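Local coordinates for ABC transporter (Caldanaerobius, PDB 4G68), which probably serves as the extracellular solute-binding protein of an ABC importer, capturing sugars released from xylan for uptake by a thermophilic bacterium, at residues N79-I90 / F99-F110; F47-V56 / L346-T355. All coordinates share one frame; numbering follows the deposited sequence.

Contact 1 (N79-I90 / F99-F110); sequences NDAYKTKIKAAI and FQTWAGGFSQPF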
loop_
_atom_site.group_PDB
_atom_site.type_symbol
_atom_site.label_atom_id
_atom_site.label_comp_id
_atom_site.label_asym_id
_atom_site.label_seq_id
_atom_site.Cartn_x
_atom_site.Cartn_y
_atom_site.Cartn_z
ATOM N N ASN C 79 -6.220 -10.132 0.794
ATOM C CA ASN C 79 -5.768 -9.127 -0.170
ATOM C C ASN C 79 -5.642 -9.547 -1.678
ATOM O O ASN C 79 -6.304 -8.973 -2.584
ATOM C CB ASN C 79 -4.405 -8.589 0.365
ATOM C CG ASN C 79 -3.786 -7.597 -0.541
ATOM O OD1 ASN C 79 -4.496 -6.791 -1.153
ATOM N ND2 ASN C 79 -2.458 -7.636 -0.670
ATOM N N ASP C 80 -4.791 -10.522 -1.972
ATOM C CA ASP C 80 -4.538 -10.847 -3.374
ATOM C C ASP C 80 -5.694 -11.606 -4.014
ATOM O O ASP C 80 -6.022 -11.392 -5.198
ATOM C CB ASP C 80 -3.185 -11.547 -3.541
ATOM C CG ASP C 80 -2.039 -10.565 -3.495
ATOM O OD1 ASP C 80 -1.868 -9.779 -4.468
ATOM O OD2 ASP C 80 -1.327 -10.531 -2.473
ATOM N N ALA C 81 -6.321 -12.450 -3.210
ATOM C CA ALA C 81 -7.538 -13.176 -3.608
ATOM C C ALA C 81 -8.736 -12.210 -3.745
ATOM O O ALA C 81 -9.676 -12.451 -4.534
ATOM C CB ALA C 81 -7.840 -14.293 -2.601
ATOM N N TYR C 82 -8.702 -11.120 -2.976
ATOM C CA TYR C 82 -9.798 -10.152 -2.983
ATOM C C TYR C 82 -9.797 -9.381 -4.320
ATOM O O TYR C 82 -10.845 -9.081 -4.914
ATOM C CB TYR C 82 -9.619 -9.199 -1.784
ATOM C CG TYR C 82 -10.671 -8.125 -1.735
ATOM C CD1 TYR C 82 -11.912 -8.366 -1.126
ATOM C CD2 TYR C 82 -10.433 -6.860 -2.289
ATOM C CE1 TYR C 82 -12.872 -7.385 -1.083
ATOM C CE2 TYR C 82 -11.416 -5.866 -2.275
ATOM C CZ TYR C 82 -12.624 -6.134 -1.674
ATOM O OH TYR C 82 -13.585 -5.158 -1.647
ATOM N N LYS C 83 -8.605 -9.032 -4.801
ATOM C CA LYS C 83 -8.463 -8.436 -6.123
ATOM C C LYS C 83 -9.241 -9.224 -7.185
ATOM O O LYS C 83 -10.067 -8.662 -7.946
ATOM C CB LYS C 83 -6.982 -8.399 -6.484
ATOM C CG LYS C 83 -6.242 -7.409 -5.586
ATOM C CD LYS C 83 -4.808 -7.241 -6.044
ATOM C CE LYS C 83 -4.115 -6.295 -5.079
ATOM N NZ LYS C 83 -2.800 -6.876 -4.737
ATOM N N THR C 84 -8.961 -10.530 -7.221
ATOM C CA THR C 84 -9.630 -11.446 -8.144
ATOM C C THR C 84 -11.136 -11.418 -7.970
ATOM O O THR C 84 -11.869 -11.261 -8.956
ATOM C CB THR C 84 -9.070 -12.858 -7.978
ATOM O OG1 THR C 84 -7.666 -12.805 -8.248
ATOM C CG2 THR C 84 -9.737 -13.876 -8.940
ATOM N N LYS C 85 -11.568 -11.549 -6.717
ATOM C CA LYS C 85 -12.973 -11.639 -6.343
ATOM C C LYS C 85 -13.807 -10.400 -6.661
ATOM O O LYS C 85 -14.932 -10.509 -7.217
ATOM C CB LYS C 85 -13.090 -11.905 -4.837
ATOM C CG LYS C 85 -14.514 -12.172 -4.389
ATOM C CD LYS C 85 -14.613 -12.480 -2.901
ATOM C CE LYS C 85 -16.065 -12.478 -2.460
ATOM N NZ LYS C 85 -16.249 -12.877 -1.032
ATOM N N ILE C 86 -13.283 -9.233 -6.274
ATOM C CA ILE C 86 -13.983 -7.952 -6.542
ATOM C C ILE C 86 -14.045 -7.599 -8.053
ATOM O O ILE C 86 -15.056 -7.105 -8.529
ATOM C CB ILE C 86 -13.479 -6.763 -5.657
ATOM C CG1 ILE C 86 -14.488 -5.618 -5.679
ATOM C CG2 ILE C 86 -12.104 -6.230 -6.111
ATOM C CD1 ILE C 86 -15.845 -6.020 -5.106
ATOM N N LYS C 87 -12.970 -7.860 -8.789
ATOM C CA LYS C 87 -12.989 -7.662 -10.240
ATOM C C LYS C 87 -14.026 -8.519 -10.949
ATOM O O LYS C 87 -14.805 -8.006 -11.778
ATOM C CB LYS C 87 -11.596 -7.858 -10.828
ATOM C CG LYS C 87 -10.669 -6.688 -10.491
ATOM C CD LYS C 87 -9.331 -6.785 -11.204
ATOM C CE LYS C 87 -8.525 -7.974 -10.738
ATOM N NZ LYS C 87 -7.189 -8.021 -11.393
ATOM N N ALA C 88 -14.054 -9.817 -10.610
ATOM C CA ALA C 88 -15.014 -10.759 -11.202
ATOM C C ALA C 88 -16.470 -10.411 -10.844
ATOM O O ALA C 88 -17.363 -10.462 -11.707
ATOM C CB ALA C 88 -14.698 -12.205 -10.798
ATOM N N ALA C 89 -16.699 -10.038 -9.584
ATOM C CA ALA C 89 -18.036 -9.589 -9.137
ATOM C C ALA C 89 -18.547 -8.329 -9.842
ATOM O O ALA C 89 -19.705 -8.285 -10.255
ATOM C CB ALA C 89 -18.106 -9.443 -7.617
ATOM N N ILE C 90 -17.679 -7.328 -10.003
ATOM C CA ILE C 90 -18.069 -6.073 -10.656
ATOM C C ILE C 90 -18.429 -6.345 -12.115
ATOM O O ILE C 90 -19.472 -5.886 -12.600
ATOM C CB ILE C 90 -17.005 -4.980 -10.494
ATOM C CG1 ILE C 90 -16.995 -4.531 -9.028
ATOM C CG2 ILE C 90 -17.246 -3.801 -11.470
ATOM C CD1 ILE C 90 -15.798 -3.685 -8.648
ATOM N N PHE C 99 -17.989 -2.070 -1.041
ATOM C CA PHE C 99 -16.739 -2.789 -1.221
ATOM C C PHE C 99 -15.514 -1.914 -1.031
ATOM O O PHE C 99 -15.464 -0.793 -1.558
ATOM C CB PHE C 99 -16.699 -3.532 -2.585
ATOM C CG PHE C 99 -16.675 -2.637 -3.809
ATOM C CD1 PHE C 99 -15.454 -2.246 -4.419
ATOM C CD2 PHE C 99 -17.864 -2.236 -4.395
ATOM C CE1 PHE C 99 -15.451 -1.439 -5.554
ATOM C CE2 PHE C 99 -17.867 -1.443 -5.526
ATOM C CZ PHE C 99 -16.661 -1.058 -6.120
ATOM N N GLN C 100 -14.516 -2.462 -0.324
ATOM C CA GLN C 100 -13.211 -1.823 -0.198
ATOM C C GLN C 100 -12.526 -1.789 -1.553
ATOM O O GLN C 100 -12.702 -2.710 -2.344
ATOM C CB GLN C 100 -12.350 -2.633 0.781
ATOM C CG GLN C 100 -10.919 -2.091 1.008
ATOM C CD GLN C 100 -10.177 -2.828 2.154
ATOM O OE1 GLN C 100 -10.694 -3.785 2.703
ATOM N NE2 GLN C 100 -8.951 -2.390 2.483
ATOM N N THR C 101 -11.794 -0.721 -1.859
ATOM C CA THR C 101 -11.052 -0.688 -3.138
ATOM C C THR C 101 -9.773 0.165 -2.993
ATOM O O THR C 101 -9.485 0.688 -1.883
ATOM C CB THR C 101 -11.936 -0.180 -4.283
ATOM O OG1 THR C 101 -11.405 -0.589 -5.550
ATOM C CG2 THR C 101 -12.066 1.346 -4.214
ATOM N N TRP C 102 -9.009 0.215 -4.087
ATOM C CA TRP C 102 -7.882 1.115 -4.263
ATOM C C TRP C 102 -8.296 2.140 -5.247
ATOM O O TRP C 102 -8.692 1.843 -6.370
ATOM C CB TRP C 102 -6.623 0.397 -4.743
ATOM C CG TRP C 102 -6.132 -0.584 -3.702
ATOM C CD1 TRP C 102 -5.267 -0.336 -2.658
ATOM C CD2 TRP C 102 -6.510 -1.986 -3.578
ATOM N NE1 TRP C 102 -5.088 -1.457 -1.895
ATOM C CE2 TRP C 102 -5.797 -2.500 -2.411
ATOM C CE3 TRP C 102 -7.333 -2.843 -4.300
ATOM C CZ2 TRP C 102 -5.909 -3.834 -2.000
ATOM C CZ3 TRP C 102 -7.428 -4.182 -3.909
ATOM C CH2 TRP C 102 -6.744 -4.669 -2.776
ATOM N N ALA C 103 -8.264 3.375 -4.801
ATOM C CA ALA C 103 -8.734 4.488 -5.618
ATOM C C ALA C 103 -7.713 4.797 -6.690
ATOM O O ALA C 103 -6.540 4.401 -6.570
ATOM C CB ALA C 103 -8.949 5.707 -4.752
ATOM N N GLY C 104 -8.162 5.537 -7.708
ATOM C CA GLY C 104 -7.326 5.858 -8.851
ATOM C C GLY C 104 -7.474 4.813 -9.945
ATOM O O GLY C 104 -8.592 4.331 -10.206
ATOM N N GLY C 105 -6.351 4.520 -10.608
ATOM C CA GLY C 105 -6.246 3.495 -11.693
ATOM C C GLY C 105 -6.897 2.130 -11.538
ATOM O O GLY C 105 -7.543 1.652 -12.492
ATOM N N PHE C 106 -6.752 1.505 -10.360
ATOM C CA PHE C 106 -7.366 0.187 -10.100
ATOM C C PHE C 106 -8.867 0.267 -10.226
ATOM O O PHE C 106 -9.513 -0.665 -10.690
ATOM C CB PHE C 106 -7.043 -0.247 -8.689
ATOM C CG PHE C 106 -7.635 -1.586 -8.287
ATOM C CD1 PHE C 106 -6.917 -2.770 -8.511
ATOM C CD2 PHE C 106 -8.867 -1.667 -7.607
ATOM C CE1 PHE C 106 -7.443 -4.018 -8.120
ATOM C CE2 PHE C 106 -9.367 -2.908 -7.190
ATOM C CZ PHE C 106 -8.653 -4.075 -7.435
ATOM N N SER C 107 -9.452 1.359 -9.738
ATOM C CA SER C 107 -10.914 1.446 -9.770
ATOM C C SER C 107 -11.449 2.160 -11.031
ATOM O O SER C 107 -12.679 2.262 -11.242
ATOM C CB SER C 107 -11.451 2.083 -8.485
ATOM O OG SER C 107 -10.943 1.423 -7.335
ATOM N N GLN C 108 -10.536 2.680 -11.858
ATOM C CA GLN C 108 -10.988 3.493 -13.003
ATOM C C GLN C 108 -11.935 2.678 -13.928
ATOM O O GLN C 108 -12.990 3.188 -14.287
ATOM C CB GLN C 108 -9.815 4.108 -13.782
ATOM C CG GLN C 108 -10.245 5.229 -14.726
ATOM C CD GLN C 108 -9.124 5.749 -15.636
ATOM O OE1 GLN C 108 -7.946 5.409 -15.476
ATOM N NE2 GLN C 108 -9.498 6.585 -16.602
ATOM N N PRO C 109 -11.557 1.421 -14.272
ATOM C CA PRO C 109 -12.408 0.533 -15.092
ATOM C C PRO C 109 -13.820 0.351 -14.562
ATOM O O PRO C 109 -14.782 0.402 -15.366
ATOM C CB PRO C 109 -11.680 -0.824 -15.026
ATOM C CG PRO C 109 -10.244 -0.461 -14.823
ATOM C CD PRO C 109 -10.258 0.770 -13.963
ATOM N N PHE C 110 -13.950 0.109 -13.251
ATOM C CA PHE C 110 -15.285 -0.031 -12.601
ATOM C C PHE C 110 -16.123 1.236 -12.796
ATOM O O PHE C 110 -17.336 1.192 -13.017
ATOM C CB PHE C 110 -15.180 -0.247 -11.083
ATOM C CG PHE C 110 -14.130 -1.249 -10.642
ATOM C CD1 PHE C 110 -13.764 -2.336 -11.446
ATOM C CD2 PHE C 110 -13.558 -1.138 -9.363
ATOM C CE1 PHE C 110 -12.796 -3.253 -11.012
ATOM C CE2 PHE C 110 -12.596 -2.051 -8.918
ATOM C CZ PHE C 110 -12.221 -3.117 -9.744
#
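Tyr-82 reaches from helix 79-90 to strand 99-102, its OH donating to Gln-100 O at 2.7 Å. Tyr-82 CG lies trans to the backbone N (chi1 178°), which carries the ring toward the strand; the C=O...OH angle is 124°, the donor slightly tilted from the carbonyl plane. One turn on, Ile-86 CD1 rests against Phe-99 CB at 3.6 Å. Ile-90 drops CD1 almost onto the centre of the Phe-110 ring, 3.4 Å from the centroid and 8° off the normal, a close CH-pi contact; the same methyl lies 3.7 Å from Phe-99 CZ. Phe-106 O lies over the opposite face of Phe-110, while Lys-87 CG meets its edge. Were Phe-110 replaced by alanine, the Ile-90 methyl would probably lose the ring face beneath it, with a gap opening by Lys-87 CG.

Asn-79 OD1 approaches the edge of Trp-102 at CZ2 (3.4 Å), and Lys-83 crosses that ring with CG 3.8 Å from CZ3. Helix 79-91 forms the beta-alpha-beta crossover between parallel strands 71-76 and 98-102, with strand 40-45 between them in the sheet. The one directional bond, to a backbone oxygen, can fix helix against strand, while apolar packing, including Phe-106 and Phe-110 beyond the strand, supplies the rest.

Contact 2 (F47-V56 / L346-T355); sequences FTGEPAKTKV and LSDMDYLIAT
Phe-47 presents one ring face to Met-349, whose CE stands 4.2 Å from the centroid and 14° off the normal, a CH-pi contact displaced toward the rim. Obliquely to the same ring come Leu-346 CD2, Thr-355 CB and Asp-350 OD1. Here two helices of the periplasmic-binding-protein fold meet: segments 52-56 and 346-353 run roughly antiparallel, at 146° between their directions, with axes 11.0 Å apart, and Phe-47 from the loop before the first and Thr-355 from after the second add to the interface.

Met-349 is the central side chain. With CG trans to the backbone N and the chain bending at chi3, it brings SD to 3.6 Å from Lys-55 CB and 3.7 Å from Val-56 CG2, then folds CE back over Phe-47. Val-56 CG2 also meets Leu-346 CD2 at 3.9 Å. At the N-terminal end of helix 52-56, Ile-353 CD1 lies 3.9 Å from Ala-52 CA and also touches the ring of Pro-51, the N-cap residue, which follows a cis peptide bond. Phe-150 of strand 144-160 packs on Phe-47, Leu-346 and Asp-350, placing the interface beside the sheet.

No hydrogen bond joins the segments. Two side-chain hydrogen bonds lie within them: Glu-50 OE1 accepts from Thr-54 OG1, and Thr-355 OG1 donates to Asp-350 OD1 at 2.6 Å, from the anti side and 27° out of the carboxylate plane.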
loop_
_atom_site.group_PDB
_atom_site.type_symbol
_atom_site.label_atom_id
_atom_site.label_comp_id
_atom_site.label_asym_id
_atom_site.label_seq_id
_atom_site.Cartn_x
_atom_site.Cartn_y
_atom_site.Cartn_z
ATOM N N PHE C 47 -9.443 -7.074 5.347
ATOM C CA PHE C 47 -8.837 -7.093 6.702
ATOM C C PHE C 47 -8.848 -8.451 7.429
ATOM O O PHE C 47 -9.628 -8.702 8.375
ATOM C CB PHE C 47 -9.409 -5.985 7.578
ATOM C CG PHE C 47 -9.015 -4.615 7.128
ATOM C CD1 PHE C 47 -7.732 -4.124 7.358
ATOM C CD2 PHE C 47 -9.930 -3.806 6.461
ATOM C CE1 PHE C 47 -7.383 -2.843 6.929
ATOM C CE2 PHE C 47 -9.578 -2.541 6.014
ATOM C CZ PHE C 47 -8.298 -2.052 6.259
ATOM N N THR C 48 -7.914 -9.296 7.017
ATOM C CA THR C 48 -7.917 -10.708 7.390
ATOM C C THR C 48 -7.111 -11.030 8.651
ATOM O O THR C 48 -7.460 -11.945 9.404
ATOM C CB THR C 48 -7.412 -11.541 6.209
ATOM O OG1 THR C 48 -7.279 -12.897 6.604
ATOM C CG2 THR C 48 -6.079 -11.030 5.693
ATOM N N GLY C 49 -6.026 -10.280 8.871
ATOM C CA GLY C 49 -5.120 -10.543 10.004
ATOM C C GLY C 49 -5.585 -9.885 11.290
ATOM O O GLY C 49 -6.399 -8.944 11.270
ATOM N N GLU C 50 -5.053 -10.358 12.415
ATOM C CA GLU C 50 -5.433 -9.816 13.731
ATOM C C GLU C 50 -4.498 -8.673 14.166
ATOM O O GLU C 50 -3.309 -8.697 13.866
ATOM C CB GLU C 50 -5.455 -10.924 14.798
ATOM C CG GLU C 50 -6.398 -12.094 14.518
ATOM C CD GLU C 50 -7.855 -11.695 14.516
ATOM O OE1 GLU C 50 -8.209 -10.611 15.062
ATOM O OE2 GLU C 50 -8.646 -12.491 13.953
ATOM N N PRO C 51 -5.022 -7.678 14.915
ATOM C CA PRO C 51 -6.382 -7.579 15.443
ATOM C C PRO C 51 -7.410 -6.864 14.521
ATOM O O PRO C 51 -8.545 -6.631 14.957
ATOM C CB PRO C 51 -6.160 -6.774 16.743
ATOM C CG PRO C 51 -5.064 -5.825 16.363
ATOM C CD PRO C 51 -4.144 -6.631 15.481
ATOM N N ALA C 52 -7.028 -6.527 13.279
ATOM C CA ALA C 52 -7.935 -5.821 12.338
ATOM C C ALA C 52 -9.244 -6.582 12.152
ATOM O O ALA C 52 -10.316 -5.988 12.306
ATOM C CB ALA C 52 -7.276 -5.555 10.997
ATOM N N LYS C 53 -9.139 -7.893 11.890
ATOM C CA LYS C 53 -10.310 -8.756 11.637
ATOM C C LYS C 53 -11.322 -8.668 12.782
ATOM O O LYS C 53 -12.522 -8.542 12.533
ATOM C CB LYS C 53 -9.890 -10.206 11.366
ATOM C CG LYS C 53 -11.046 -11.165 11.080
ATOM C CD LYS C 53 -10.572 -12.609 11.281
ATOM C CE LYS C 53 -11.713 -13.628 11.273
ATOM N NZ LYS C 53 -12.404 -13.553 9.947
ATOM N N THR C 54 -10.816 -8.727 14.024
ATOM C CA THR C 54 -11.632 -8.601 15.262
ATOM C C THR C 54 -12.191 -7.186 15.382
ATOM O O THR C 54 -13.369 -6.995 15.707
ATOM C CB THR C 54 -10.789 -8.923 16.534
ATOM O OG1 THR C 54 -10.323 -10.287 16.484
ATOM C CG2 THR C 54 -11.578 -8.688 17.850
ATOM N N LYS C 55 -11.337 -6.194 15.119
ATOM C CA LYS C 55 -11.787 -4.798 15.147
ATOM C C LYS C 55 -12.898 -4.433 14.154
ATOM O O LYS C 55 -13.834 -3.663 14.493
ATOM C CB LYS C 55 -10.586 -3.867 14.998
ATOM C CG LYS C 55 -9.593 -4.077 16.128
ATOM C CD LYS C 55 -10.114 -3.485 17.416
ATOM C CE LYS C 55 -9.750 -2.031 17.431
ATOM N NZ LYS C 55 -10.424 -1.399 18.581
ATOM N N VAL C 56 -12.784 -4.988 12.951
ATOM C CA VAL C 56 -13.725 -4.667 11.882
ATOM C C VAL C 56 -15.073 -5.290 12.216
ATOM O O VAL C 56 -16.117 -4.624 12.078
ATOM C CB VAL C 56 -13.214 -5.134 10.495
ATOM C CG1 VAL C 56 -14.268 -4.898 9.406
ATOM C CG2 VAL C 56 -11.976 -4.336 10.149
ATOM N N LEU C 346 -12.981 2.684 10.046
ATOM C CA LEU C 346 -11.779 2.032 9.530
ATOM C C LEU C 346 -10.580 2.962 9.633
ATOM O O LEU C 346 -9.502 2.498 10.027
ATOM C CB LEU C 346 -11.968 1.585 8.070
ATOM C CG LEU C 346 -12.886 0.357 7.797
ATOM C CD1 LEU C 346 -12.908 0.065 6.298
ATOM C CD2 LEU C 346 -12.362 -0.866 8.511
ATOM N N SER C 347 -10.781 4.253 9.279
ATOM C CA SER C 347 -9.702 5.262 9.346
ATOM C C SER C 347 -9.157 5.384 10.798
ATOM O O SER C 347 -7.932 5.391 11.022
ATOM C CB SER C 347 -10.221 6.612 8.854
ATOM O OG SER C 347 -9.191 7.637 8.914
ATOM N N ASP C 348 -10.064 5.516 11.784
ATOM C CA ASP C 348 -9.639 5.607 13.209
ATOM C C ASP C 348 -8.994 4.285 13.704
ATOM O O ASP C 348 -7.998 4.295 14.447
ATOM C CB ASP C 348 -10.847 5.848 14.098
ATOM C CG ASP C 348 -11.385 7.250 14.029
ATOM O OD1 ASP C 348 -10.887 8.087 13.238
ATOM O OD2 ASP C 348 -12.328 7.508 14.860
ATOM N N MET C 349 -9.565 3.152 13.292
ATOM C CA MET C 349 -9.001 1.846 13.613
ATOM C C MET C 349 -7.546 1.810 13.090
ATOM O O MET C 349 -6.644 1.485 13.838
ATOM C CB MET C 349 -9.818 0.724 12.935
ATOM C CG MET C 349 -9.240 -0.678 13.141
ATOM S SD MET C 349 -9.887 -1.954 12.047
ATOM C CE MET C 349 -8.954 -1.676 10.532
ATOM N N ASP C 350 -7.354 2.167 11.812
ATOM C CA ASP C 350 -6.037 2.112 11.099
ATOM C C ASP C 350 -4.995 2.887 11.885
ATOM O O ASP C 350 -3.881 2.397 12.156
ATOM C CB ASP C 350 -6.153 2.795 9.711
ATOM C CG ASP C 350 -6.606 1.872 8.604
ATOM O OD1 ASP C 350 -6.711 0.634 8.838
ATOM O OD2 ASP C 350 -6.861 2.410 7.464
ATOM N N TYR C 351 -5.370 4.114 12.235
ATOM C CA TYR C 351 -4.545 5.008 13.059
ATOM C C TYR C 351 -4.123 4.383 14.409
ATOM O O TYR C 351 -2.929 4.446 14.786
ATOM C CB TYR C 351 -5.299 6.316 13.289
ATOM C CG TYR C 351 -4.489 7.438 13.929
ATOM C CD1 TYR C 351 -3.166 7.681 13.534
ATOM C CD2 TYR C 351 -5.054 8.261 14.894
ATOM C CE1 TYR C 351 -2.419 8.698 14.103
ATOM C CE2 TYR C 351 -4.323 9.303 15.471
ATOM C CZ TYR C 351 -3.013 9.515 15.068
ATOM O OH TYR C 351 -2.291 10.537 15.633
ATOM N N LEU C 352 -5.074 3.744 15.095
ATOM C CA LEU C 352 -4.825 3.170 16.412
ATOM C C LEU C 352 -3.956 1.916 16.374
ATOM O O LEU C 352 -3.079 1.745 17.218
ATOM C CB LEU C 352 -6.152 2.852 17.100
ATOM C CG LEU C 352 -6.873 4.097 17.636
ATOM C CD1 LEU C 352 -8.334 3.800 17.956
ATOM C CD2 LEU C 352 -6.124 4.569 18.885
ATOM N N ILE C 353 -4.189 1.065 15.379
ATOM C CA ILE C 353 -3.503 -0.200 15.249
ATOM C C ILE C 353 -2.401 -0.273 14.162
ATOM O O ILE C 353 -1.749 -1.319 14.034
ATOM C CB ILE C 353 -4.500 -1.378 15.183
ATOM C CG1 ILE C 353 -5.113 -1.508 13.782
ATOM C CG2 ILE C 353 -5.596 -1.212 16.257
ATOM C CD1 ILE C 353 -6.038 -2.714 13.639
ATOM N N ALA C 354 -2.206 0.806 13.400
ATOM C CA ALA C 354 -1.134 0.915 12.387
ATOM C C ALA C 354 -1.294 -0.004 11.144
ATOM O O ALA C 354 -0.332 -0.316 10.445
ATOM C CB ALA C 354 0.275 0.819 13.026
ATOM N N THR C 355 -2.538 -0.386 10.872
ATOM C CA THR C 355 -2.892 -1.082 9.626
ATOM C C THR C 355 -3.032 -0.110 8.460
ATOM O O THR C 355 -3.068 -0.528 7.290
ATOM C CB THR C 355 -4.243 -1.857 9.720
ATOM O OG1 THR C 355 -5.286 -0.998 10.237
ATOM C CG2 THR C 355 -4.100 -3.122 10.523
#

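Both contacts are buried, their centres lying about 14 and 15 Å from the centre of the chain and about 20 Å from each other. Contact 1 joins neighbours in sequence, a helix and the strand that follows it; contact 2 brings together helices nearly 300 residues apart. The chemistry differs too: several rings and one hydrogen bond across contact 1, one ring with methionine and aliphatic groups and no hydrogen bond across contact 2. They meet where Gln-100 NE2 lies 3.6 Å from Phe-47 CE2, a packing contact, and Phe-150 of strand 144-160 touches both Gln-100 and Phe-47, so this strand adjoins the two sites.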